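Local structure of botulinum neurotoxin type C1 (Clostridium botulinum, 3R4S) at residues Y319-K324 with I341-Q346; R269-N274 with L404-K409; N159-I164 with A217-G222. The protein is the receptor-binding part of a clostridial neurotoxin and binds sialic acid at two sites, consistent with neuronal cell entry through two ganglioside molecules. All blocks are in the same frame, centred on the assembly; numbering follows the deposited sequence.

Interaction 1 of 3, residues Y319-K324 with I341-Q346. With SIA (N-acetyl-alpha-neuraminic acid), chain D.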
loop_
_atom_site.group_PDB
_atom_site.type_symbol
_atom_site.label_atom_id
_atom_site.label_comp_id
_atom_site.label_asym_id
_atom_site.label_seq_id
_atom_site.Cartn_x
_atom_site.Cartn_y
_atom_site.Cartn_z
ATOM N N TYR A 319 11.717 -12.831 -23.254
ATOM C CA TYR A 319 10.677 -13.851 -23.358
ATOM C C TYR A 319 9.283 -13.314 -23.010
ATOM O O TYR A 319 9.143 -12.211 -22.492
ATOM C CB TYR A 319 10.982 -14.989 -22.390
ATOM C CG TYR A 319 12.326 -15.659 -22.572
ATOM C CD1 TYR A 319 12.452 -16.816 -23.334
ATOM C CD2 TYR A 319 13.463 -15.153 -21.955
ATOM C CE1 TYR A 319 13.680 -17.444 -23.488
ATOM C CE2 TYR A 319 14.691 -15.770 -22.102
ATOM C CZ TYR A 319 14.795 -16.916 -22.870
ATOM O OH TYR A 319 16.015 -17.531 -23.017
ATOM N N ASN A 320 8.261 -14.116 -23.297
ATOM C CA ASN A 320 6.919 -13.908 -22.768
ATOM C C ASN A 320 6.654 -15.010 -21.758
ATOM O O ASN A 320 7.042 -16.160 -21.973
ATOM C CB ASN A 320 5.859 -14.052 -23.866
ATOM C CG ASN A 320 5.992 -13.016 -24.964
ATOM O OD1 ASN A 320 5.921 -13.346 -26.148
ATOM N ND2 ASN A 320 6.163 -11.756 -24.580
ATOM N N LEU A 321 5.975 -14.683 -20.668
ATOM C CA LEU A 321 5.380 -15.729 -19.855
ATOM C C LEU A 321 4.279 -16.337 -20.706
ATOM O O LEU A 321 3.630 -15.634 -21.489
ATOM C CB LEU A 321 4.801 -15.153 -18.556
ATOM C CG LEU A 321 5.750 -14.989 -17.373
ATOM C CD1 LEU A 321 6.885 -14.021 -17.694
ATOM C CD2 LEU A 321 4.975 -14.524 -16.149
ATOM N N PHE A 322 4.070 -17.641 -20.582
ATOM C CA PHE A 322 3.006 -18.278 -21.344
ATOM C C PHE A 322 2.484 -19.499 -20.622
ATOM O O PHE A 322 3.189 -20.113 -19.822
ATOM C CB PHE A 322 3.456 -18.634 -22.781
ATOM C CG PHE A 322 4.237 -19.940 -22.896
ATOM C CD1 PHE A 322 5.505 -20.060 -22.345
ATOM C CD2 PHE A 322 3.708 -21.021 -23.591
ATOM C CE1 PHE A 322 6.222 -21.250 -22.453
ATOM C CE2 PHE A 322 4.419 -22.213 -23.716
ATOM C CZ PHE A 322 5.675 -22.330 -23.148
ATOM N N MET A 323 1.231 -19.840 -20.893
ATOM C CA MET A 323 0.650 -21.031 -20.310
ATOM C C MET A 323 1.047 -22.227 -21.163
ATOM O O MET A 323 0.664 -22.326 -22.326
ATOM C CB MET A 323 -0.866 -20.915 -20.232
ATOM C CG MET A 323 -1.489 -22.009 -19.382
ATOM S SD MET A 323 -3.289 -22.052 -19.444
ATOM C CE MET A 323 -3.590 -22.531 -21.140
ATOM N N LYS A 324 1.834 -23.120 -20.584
ATOM C CA LYS A 324 2.255 -24.322 -21.293
ATOM C C LYS A 324 1.071 -25.258 -21.428
ATOM O O LYS A 324 0.069 -25.108 -20.732
ATOM C CB LYS A 324 3.336 -25.059 -20.519
ATOM C CG LYS A 324 4.727 -24.464 -20.539
ATOM C CD LYS A 324 5.671 -25.505 -19.922
ATOM C CE LYS A 324 7.090 -25.024 -19.742
ATOM N NZ LYS A 324 7.807 -25.967 -18.824
ATOM N N ILE A 341 3.139 -22.124 -15.947
ATOM C CA ILE A 341 3.505 -20.917 -16.674
ATOM C C ILE A 341 5.013 -20.934 -16.883
ATOM O O ILE A 341 5.783 -21.084 -15.936
ATOM C CB ILE A 341 3.088 -19.633 -15.927
ATOM C CG1 ILE A 341 1.556 -19.558 -15.816
ATOM C CG2 ILE A 341 3.653 -18.409 -16.640
ATOM C CD1 ILE A 341 1.028 -18.419 -14.938
ATOM N N GLY A 342 5.436 -20.820 -18.131
ATOM C CA GLY A 342 6.853 -20.835 -18.426
ATOM C C GLY A 342 7.213 -19.679 -19.323
ATOM O O GLY A 342 6.471 -18.688 -19.399
ATOM N N LEU A 343 8.357 -19.782 -19.990
ATOM C CA LEU A 343 8.844 -18.700 -20.836
ATOM C C LEU A 343 9.081 -19.156 -22.271
ATOM O O LEU A 343 9.662 -20.213 -22.512
ATOM C CB LEU A 343 10.131 -18.107 -20.257
ATOM C CG LEU A 343 10.057 -17.608 -18.812
ATOM C CD1 LEU A 343 11.442 -17.575 -18.184
ATOM C CD2 LEU A 343 9.403 -16.235 -18.750
ATOM N N ARG A 344 8.626 -18.343 -23.218
ATOM C CA ARG A 344 8.815 -18.624 -24.634
ATOM C C ARG A 344 9.336 -17.389 -25.353
ATOM O O ARG A 344 9.055 -16.253 -24.964
ATOM C CB ARG A 344 7.508 -19.071 -25.278
ATOM C CG ARG A 344 6.435 -17.996 -25.247
ATOM C CD ARG A 344 5.229 -18.382 -26.083
ATOM N NE ARG A 344 5.564 -18.475 -27.502
ATOM C CZ ARG A 344 4.682 -18.749 -28.458
ATOM N NH1 ARG A 344 3.405 -18.956 -28.148
ATOM N NH2 ARG A 344 5.070 -18.811 -29.724
ATOM N N GLU A 345 10.094 -17.622 -26.417
ATOM C CA GLU A 345 10.639 -16.540 -27.214
ATOM C C GLU A 345 9.529 -15.690 -27.786
ATOM O O GLU A 345 8.505 -16.208 -28.229
ATOM C CB GLU A 345 11.497 -17.097 -28.354
ATOM C CG GLU A 345 12.809 -17.696 -27.899
ATOM C CD GLU A 345 13.631 -18.206 -29.063
ATOM O OE1 GLU A 345 13.596 -17.570 -30.140
ATOM O OE2 GLU A 345 14.304 -19.244 -28.903
ATOM N N GLN A 346 9.746 -14.380 -27.785
ATOM C CA GLN A 346 8.784 -13.449 -28.352
ATOM C C GLN A 346 8.619 -13.697 -29.842
ATOM O O GLN A 346 9.539 -14.169 -30.503
ATOM C CB GLN A 346 9.233 -12.010 -28.111
ATOM C CG GLN A 346 9.288 -11.629 -26.649
ATOM C CD GLN A 346 9.614 -10.168 -26.449
ATOM O OE1 GLN A 346 9.983 -9.472 -27.396
ATOM N NE2 GLN A 346 9.483 -9.690 -25.213
HETATM C C1 SIA D . 7.425 -6.274 -26.392
HETATM C C2 SIA D . 6.940 -5.906 -27.777
HETATM C C3 SIA D . 8.074 -5.353 -28.643
HETATM C C4 SIA D . 9.011 -6.421 -29.180
HETATM C C5 SIA D . 8.218 -7.568 -29.778
HETATM C C6 SIA D . 7.245 -8.093 -28.728
HETATM C C7 SIA D . 6.436 -9.299 -29.197
HETATM C C8 SIA D . 5.471 -9.744 -28.100
HETATM C C9 SIA D . 4.854 -11.099 -28.435
HETATM C C10 SIA D . 9.373 -9.148 -31.199
HETATM C C11 SIA D . 10.406 -10.240 -31.305
HETATM N N5 SIA D . 9.194 -8.624 -29.984
HETATM O O1A SIA D . 6.749 -7.109 -25.734
HETATM O O1B SIA D . 8.463 -5.734 -25.940
HETATM O O2 SIA D . 5.929 -4.903 -27.625
HETATM O O4 SIA D . 9.845 -5.856 -30.196
HETATM O O6 SIA D . 6.331 -7.056 -28.367
HETATM O O7 SIA D . 5.677 -8.939 -30.359
HETATM O O8 SIA D . 6.153 -9.812 -26.833
HETATM O O9 SIA D . 5.864 -12.092 -28.239
HETATM O O10 SIA D . 8.731 -8.764 -32.166
HETATM O O HOH W 1 5.407 -15.647 -27.740
#
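Two neighbouring antiparallel strands, 317-323 and 338-345, pair here in the beta-trefoil subdomain of the toxin's receptor-binding region. The pairing rests on four backbone hydrogen bonds. N320 and R344 form one hydrogen-bonded pair, and F322 and G342 the next. N320 N reaches R344 O at 2.8 Å, nearly along the C=O axis and almost straight at hydrogen. The bond from F322 N to G342 O is more bent, 147°, with the donor above the carbonyl plane. CA-H...O contacts fill the steps between, as from L321 CA to G342 O.

Apolar contacts lie on both faces. On one, L321 and L343 run side by side, and L321 CD1 meets L343 CD2 at 3.5 Å. I271 of strand 270-275 touches both leucines. On the other face, F322 and R344 cross at about a right angle. Both hold CG in the crowded position between the backbone N and carbonyl carbon (chi1 82° and 63°). This turns the ring across G342, which has no side chain, and lays the aliphatic part of R344 over one ring face. R344 CB sits 4.0 Å from the F322 ring centroid, a CH-pi contact. The chain then bends at chi3, and NH1 bonds to N353. Any cation-pi attraction is long and weak.

N320 and Q346 line the N-acetyl-alpha-neuraminic acid pocket, whereas Y319 belongs to the N-acetyl-beta-neuraminic acid pocket. Y309 and T347 also bond the alpha sugar. Q346, extended beyond CG, accepts from that sugar's N5 through OE1 at 2.8 Å. The N320 amide grips the glycerol tail with both ends: ND2 donates to sugar O8 at 3.0 Å, and OD1 accepts from sugar O9 at a very short 2.4 Å.

Interaction 2 of 3, residues R269-N274 with L404-K409. With SLB (N-acetyl-beta-neuraminic acid), chain C.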
loop_
_atom_site.group_PDB
_atom_site.type_symbol
_atom_site.label_atom_id
_atom_site.label_comp_id
_atom_site.label_asym_id
_atom_site.label_seq_id
_atom_site.Cartn_x
_atom_site.Cartn_y
_atom_site.Cartn_z
ATOM N N ARG A 269 13.586 -22.640 -19.159
ATOM C CA ARG A 269 12.400 -21.915 -19.591
ATOM C C ARG A 269 11.165 -22.184 -18.733
ATOM O O ARG A 269 10.057 -21.758 -19.079
ATOM C CB ARG A 269 12.096 -22.190 -21.058
ATOM C CG ARG A 269 13.103 -21.572 -22.004
ATOM C CD ARG A 269 12.740 -21.902 -23.433
ATOM N NE ARG A 269 13.654 -21.269 -24.373
ATOM C CZ ARG A 269 13.394 -21.127 -25.667
ATOM N NH1 ARG A 269 12.243 -21.569 -26.164
ATOM N NH2 ARG A 269 14.279 -20.535 -26.459
ATOM N N GLN A 270 11.359 -22.892 -17.625
ATOM C CA GLN A 270 10.316 -23.028 -16.621
ATOM C C GLN A 270 10.608 -22.048 -15.489
ATOM O O GLN A 270 11.680 -22.092 -14.884
ATOM C CB GLN A 270 10.259 -24.447 -16.065
ATOM C CG GLN A 270 9.235 -24.620 -14.937
ATOM C CD GLN A 270 7.864 -24.069 -15.318
ATOM O OE1 GLN A 270 7.307 -23.204 -14.632
ATOM N NE2 GLN A 270 7.328 -24.548 -16.429
ATOM N N ILE A 271 9.664 -21.153 -15.208
ATOM C CA ILE A 271 9.812 -20.260 -14.056
ATOM C C ILE A 271 9.716 -21.061 -12.775
ATOM O O ILE A 271 8.875 -21.958 -12.651
ATOM C CB ILE A 271 8.751 -19.158 -14.043
ATOM C CG1 ILE A 271 8.907 -18.283 -15.284
ATOM C CG2 ILE A 271 8.879 -18.323 -12.771
ATOM C CD1 ILE A 271 7.815 -17.250 -15.440
ATOM N N VAL A 272 10.600 -20.751 -11.834
ATOM C CA VAL A 272 10.602 -21.413 -10.537
ATOM C C VAL A 272 10.807 -20.375 -9.445
ATOM O O VAL A 272 11.351 -19.302 -9.697
ATOM C CB VAL A 272 11.725 -22.477 -10.437
ATOM C CG1 VAL A 272 11.584 -23.496 -11.555
ATOM C CG2 VAL A 272 13.102 -21.812 -10.493
ATOM N N PHE A 273 10.377 -20.699 -8.235
ATOM C CA PHE A 273 10.534 -19.783 -7.119
ATOM C C PHE A 273 11.608 -20.265 -6.159
ATOM O O PHE A 273 11.546 -21.386 -5.653
ATOM C CB PHE A 273 9.198 -19.589 -6.393
ATOM C CG PHE A 273 8.173 -18.843 -7.204
ATOM C CD1 PHE A 273 8.127 -17.459 -7.186
ATOM C CD2 PHE A 273 7.262 -19.527 -7.987
ATOM C CE1 PHE A 273 7.182 -16.768 -7.940
ATOM C CE2 PHE A 273 6.312 -18.845 -8.745
ATOM C CZ PHE A 273 6.274 -17.465 -8.721
ATOM N N ASN A 274 12.591 -19.406 -5.912
ATOM C CA ASN A 274 13.692 -19.719 -5.006
ATOM C C ASN A 274 13.625 -18.884 -3.735
ATOM O O ASN A 274 13.199 -17.729 -3.765
ATOM C CB ASN A 274 15.039 -19.454 -5.693
ATOM C CG ASN A 274 15.346 -20.447 -6.807
ATOM O OD1 ASN A 274 14.658 -21.455 -6.978
ATOM N ND2 ASN A 274 16.392 -20.160 -7.571
ATOM N N LEU A 404 8.768 -25.182 -6.995
ATOM C CA LEU A 404 7.644 -24.282 -6.759
ATOM C C LEU A 404 7.518 -23.403 -7.995
ATOM O O LEU A 404 8.439 -22.655 -8.313
ATOM C CB LEU A 404 7.900 -23.434 -5.505
ATOM C CG LEU A 404 6.781 -22.500 -5.017
ATOM C CD1 LEU A 404 5.513 -23.282 -4.703
ATOM C CD2 LEU A 404 7.248 -21.741 -3.793
ATOM N N VAL A 405 6.387 -23.499 -8.695
ATOM C CA VAL A 405 6.238 -22.884 -10.011
ATOM C C VAL A 405 4.911 -22.137 -10.132
ATOM O O VAL A 405 3.940 -22.502 -9.472
ATOM C CB VAL A 405 6.289 -23.955 -11.127
ATOM C CG1 VAL A 405 7.609 -24.714 -11.067
ATOM C CG2 VAL A 405 5.110 -24.938 -11.006
ATOM N N PRO A 406 4.866 -21.085 -10.977
ATOM C CA PRO A 406 3.570 -20.449 -11.221
ATOM C C PRO A 406 2.730 -21.336 -12.119
ATOM O O PRO A 406 3.266 -22.050 -12.983
ATOM C CB PRO A 406 3.951 -19.147 -11.940
ATOM C CG PRO A 406 5.194 -19.489 -12.689
ATOM C CD PRO A 406 5.940 -20.485 -11.795
ATOM N N THR A 407 1.419 -21.316 -11.911
ATOM C CA THR A 407 0.516 -22.160 -12.693
ATOM C C THR A 407 -0.733 -21.411 -13.116
ATOM O O THR A 407 -1.043 -20.327 -12.589
ATOM C CB THR A 407 0.017 -23.371 -11.877
ATOM O OG1 THR A 407 -0.712 -22.901 -10.731
ATOM C CG2 THR A 407 1.185 -24.258 -11.419
ATOM N N VAL A 408 -1.447 -22.004 -14.070
ATOM C CA VAL A 408 -2.818 -21.628 -14.387
ATOM C C VAL A 408 -3.705 -22.819 -14.053
ATOM O O VAL A 408 -3.423 -23.943 -14.466
ATOM C CB VAL A 408 -3.002 -21.287 -15.879
ATOM C CG1 VAL A 408 -4.482 -21.019 -16.193
ATOM C CG2 VAL A 408 -2.128 -20.084 -16.271
ATOM N N LYS A 409 -4.750 -22.574 -13.276
ATOM C CA LYS A 409 -5.784 -23.561 -13.015
ATOM C C LYS A 409 -6.965 -23.235 -13.921
ATOM O O LYS A 409 -7.576 -22.173 -13.793
ATOM C CB LYS A 409 -6.220 -23.481 -11.548
ATOM C CG LYS A 409 -7.475 -24.280 -11.202
ATOM C CD LYS A 409 -7.322 -25.737 -11.591
ATOM C CE LYS A 409 -8.382 -26.618 -10.929
ATOM N NZ LYS A 409 -9.750 -26.240 -11.360
HETATM C C1 SLB C . 21.689 -21.214 -15.030
HETATM C C2 SLB C . 20.849 -20.534 -16.077
HETATM C C3 SLB C . 19.684 -19.810 -15.391
HETATM C C4 SLB C . 18.727 -19.215 -16.420
HETATM C C5 SLB C . 18.218 -20.322 -17.314
HETATM C C6 SLB C . 19.401 -21.032 -17.980
HETATM C C7 SLB C . 18.867 -22.229 -18.752
HETATM C C8 SLB C . 19.956 -22.834 -19.653
HETATM C C9 SLB C . 19.421 -24.002 -20.475
HETATM C C10 SLB C . 16.284 -19.975 -18.785
HETATM C C11 SLB C . 15.755 -19.165 -19.929
HETATM N N5 SLB C . 17.520 -19.652 -18.403
HETATM O O1A SLB C . 21.286 -22.276 -14.498
HETATM O O1B SLB C . 22.767 -20.664 -14.713
HETATM O O2 SLB C . 21.683 -19.575 -16.733
HETATM O O4 SLB C . 17.612 -18.596 -15.771
HETATM O O6 SLB C . 20.389 -21.497 -17.039
HETATM O O7 SLB C . 18.415 -23.181 -17.771
HETATM O O8 SLB C . 20.489 -21.835 -20.536
HETATM O O9 SLB C . 19.464 -25.180 -19.662
HETATM O O10 SLB C . 15.625 -20.859 -18.248
HETATM O O HOH W 2 11.405 -24.148 -6.586
#
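F273 carries CG anti to its carbonyl carbon (chi1 -68°), which swings the ring edge-on across the backbone of L404 and V405. L404 has CG anti to its backbone N (chi1 -175°), which sends the chain toward F273, with L404 CD2 3.9 Å from F273 CB. The ring tip reaches further along, with F273 CE2 3.5 Å from P406 CD. The P406 ring also packs against I271, crossing it at about a right angle, and I271 CG2 is 3.8 Å from P406 CD.

The two strands belong to the beta-trefoil subdomain. Strand 270-275 is half of a two-stranded hairpin with 262-267. Segments 270-274 and 404-409 run at 128° to each other and touch closely near V272 and V405. One direct backbone hydrogen bond results, from F273 N to L404 O at 2.8 Å. Within the same residue pair a water joins F273 O to L404 N, accepting from the nitrogen and donating to the oxygen. Q270 also touches A340, and F273 touches I387, so the buried seam continues onto strands 338-345 and 381-392. At the other end of the segment, R269 N donates to O10 of N-acetyl-beta-neuraminic acid at 2.9 Å, nearly straight.

Interaction 3 of 3, residues N159-I164 with A217-G222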
loop_
_atom_site.group_PDB
_atom_site.type_symbol
_atom_site.label_atom_id
_atom_site.label_comp_id
_atom_site.label_asym_id
_atom_site.label_seq_id
_atom_site.Cartn_x
_atom_site.Cartn_y
_atom_site.Cartn_z
ATOM N N ASN A 159 -15.178 6.728 23.374
ATOM C CA ASN A 159 -13.914 6.070 23.079
ATOM C C ASN A 159 -13.047 6.843 22.094
ATOM O O ASN A 159 -13.534 7.694 21.336
ATOM C CB ASN A 159 -14.194 4.683 22.510
ATOM C CG ASN A 159 -14.993 3.833 23.455
ATOM O OD1 ASN A 159 -14.492 3.422 24.501
ATOM N ND2 ASN A 159 -16.243 3.575 23.106
ATOM N N MET A 160 -11.757 6.546 22.123
ATOM C CA MET A 160 -10.850 7.017 21.087
ATOM C C MET A 160 -10.489 5.788 20.269
ATOM O O MET A 160 -10.243 4.699 20.822
ATOM C CB MET A 160 -9.610 7.709 21.673
ATOM C CG MET A 160 -8.694 6.807 22.495
ATOM S SD MET A 160 -7.314 7.734 23.226
ATOM C CE MET A 160 -6.763 8.632 21.802
ATOM N N LYS A 161 -10.518 5.945 18.953
ATOM C CA LYS A 161 -10.377 4.804 18.059
ATOM C C LYS A 161 -9.403 5.134 16.944
ATOM O O LYS A 161 -9.276 6.290 16.526
ATOM C CB LYS A 161 -11.733 4.432 17.451
ATOM C CG LYS A 161 -12.805 4.073 18.474
ATOM C CD LYS A 161 -14.128 3.762 17.790
ATOM C CE LYS A 161 -15.286 4.105 18.706
ATOM N NZ LYS A 161 -16.602 4.104 17.996
ATOM N N ILE A 162 -8.712 4.117 16.454
ATOM C CA ILE A 162 -7.926 4.296 15.256
ATOM C C ILE A 162 -8.283 3.193 14.272
ATOM O O ILE A 162 -8.409 2.027 14.650
ATOM C CB ILE A 162 -6.405 4.383 15.539
ATOM C CG1 ILE A 162 -5.642 4.556 14.221
ATOM C CG2 ILE A 162 -5.906 3.130 16.270
ATOM C CD1 ILE A 162 -4.212 5.035 14.427
ATOM N N TYR A 163 -8.505 3.596 13.023
ATOM C CA TYR A 163 -8.776 2.683 11.929
ATOM C C TYR A 163 -7.647 2.729 10.904
ATOM O O TYR A 163 -7.004 3.760 10.714
ATOM C CB TYR A 163 -10.058 3.082 11.203
ATOM C CG TYR A 163 -11.328 3.176 12.027
ATOM C CD1 TYR A 163 -12.403 2.323 11.776
ATOM C CD2 TYR A 163 -11.479 4.141 13.011
ATOM C CE1 TYR A 163 -13.593 2.416 12.503
ATOM C CE2 TYR A 163 -12.666 4.238 13.751
ATOM C CZ TYR A 163 -13.714 3.376 13.487
ATOM O OH TYR A 163 -14.888 3.473 14.206
ATOM N N ILE A 164 -7.438 1.614 10.218
ATOM C CA ILE A 164 -6.449 1.539 9.160
ATOM C C ILE A 164 -7.170 0.945 7.956
ATOM O O ILE A 164 -7.814 -0.098 8.062
ATOM C CB ILE A 164 -5.243 0.671 9.585
ATOM C CG1 ILE A 164 -4.591 1.259 10.836
ATOM C CG2 ILE A 164 -4.214 0.539 8.450
ATOM C CD1 ILE A 164 -3.965 2.638 10.615
ATOM N N ALA A 217 -15.501 17.692 12.679
ATOM C CA ALA A 217 -15.970 18.052 14.018
ATOM C C ALA A 217 -17.014 17.075 14.545
ATOM O O ALA A 217 -17.776 17.409 15.448
ATOM C CB ALA A 217 -16.517 19.489 14.044
ATOM N N LYS A 218 -17.053 15.873 13.973
ATOM C CA LYS A 218 -17.879 14.791 14.515
ATOM C C LYS A 218 -17.055 13.521 14.617
ATOM O O LYS A 218 -16.021 13.396 13.963
ATOM C CB LYS A 218 -19.118 14.529 13.636
ATOM C CG LYS A 218 -20.190 15.625 13.754
ATOM C CD LYS A 218 -20.666 15.795 15.219
ATOM C CE LYS A 218 -21.670 16.952 15.417
ATOM N NZ LYS A 218 -21.024 18.303 15.597
ATOM N N GLU A 219 -17.527 12.585 15.433
ATOM C CA GLU A 219 -16.999 11.228 15.463
ATOM C C GLU A 219 -17.605 10.439 14.299
ATOM O O GLU A 219 -18.782 10.088 14.329
ATOM C CB GLU A 219 -17.377 10.579 16.797
ATOM C CG GLU A 219 -16.990 9.136 16.945
ATOM C CD GLU A 219 -17.535 8.544 18.236
ATOM O OE1 GLU A 219 -18.554 9.044 18.749
ATOM O OE2 GLU A 219 -16.938 7.589 18.756
ATOM N N LEU A 220 -16.819 10.174 13.260
ATOM C CA LEU A 220 -17.328 9.417 12.112
ATOM C C LEU A 220 -17.453 7.957 12.493
ATOM O O LEU A 220 -16.600 7.433 13.208
ATOM C CB LEU A 220 -16.390 9.537 10.910
ATOM C CG LEU A 220 -16.252 10.925 10.287
ATOM C CD1 LEU A 220 -15.305 10.872 9.104
ATOM C CD2 LEU A 220 -17.625 11.439 9.867
ATOM N N ASP A 221 -18.507 7.293 12.031
ATOM C CA ASP A 221 -18.646 5.877 12.338
ATOM C C ASP A 221 -17.974 5.004 11.288
ATOM O O ASP A 221 -17.546 5.495 10.237
ATOM C CB ASP A 221 -20.111 5.474 12.629
ATOM C CG ASP A 221 -21.011 5.503 11.400
ATOM O OD1 ASP A 221 -20.525 5.571 10.255
ATOM O OD2 ASP A 221 -22.244 5.446 11.592
ATOM N N GLY A 222 -17.859 3.711 11.586
ATOM C CA GLY A 222 -17.149 2.794 10.709
ATOM C C GLY A 222 -17.662 2.859 9.291
ATOM O O GLY A 222 -16.892 2.920 8.340
HETATM O O HOH W 3 -14.202 7.808 18.640
HETATM O O HOH W 4 -15.478 5.947 15.194
#
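The backbones stay well apart: residues 159-163 of the strand and 219-222 of the loop run 49° from each other, and the nearest CA atoms, those of Y163 and G222, are 8.5 Å apart. Side chains and two waters span the gap.

K161 and E219 meet tip to tip. K161 is extended beyond CG, and E219 leaves with CG anti to its backbone N (chi1 176°) and is likewise extended. The two chains cross at about a right angle, and K161 NZ lies 3.6 Å from E219 OE2, a rather long salt bridge. The other oxygen, OE1, accepts a hydrogen bond from N155, which probably helps fix the carboxylate. A water donates to E219 OE2 at 2.7 Å and to N159 O at 2.8 Å. The lysine charge and this water thus meet the same carboxylate oxygen.

Y163 extends its ring toward the start of helix 222-231. Its CE1 is 4.0 Å from G222 CA. The hydroxyl reaches the loop through the second water, which lies 2.7 Å from Y163 OH and donates to L220 O.

The contact belongs to the lectin-like jelly-roll subdomain. Strand 159-164 is flanked by strands 148-155 and 167-173, and M160 and I162 pack on strand 127-134 of the other sheet. The loop leaves strand 207-216 and leads into helix 222-231, whose N-cap is D221.

Along the chain interaction 3 closes first, in the jelly-roll half. Interactions 1 and 2 follow in the trefoil half, with interaction 1 nested inside the loop closed by interaction 2. Their centres are about 11 Å apart, and they touch. Strands 338-345 and 401-409 are neighbours in one sheet, and a salt bridge from E345 to R269 ties the two contacts together. Interaction 1 holds the alpha sugar, and its Y319 also borders the beta sugar that R269 of interaction 2 binds, so a continuous piece of the trefoil joins the two sites. Interaction 3 lies on the opposite side of the chain's centre, its centre about 49 Å and 44 Å from those of interactions 1 and 2.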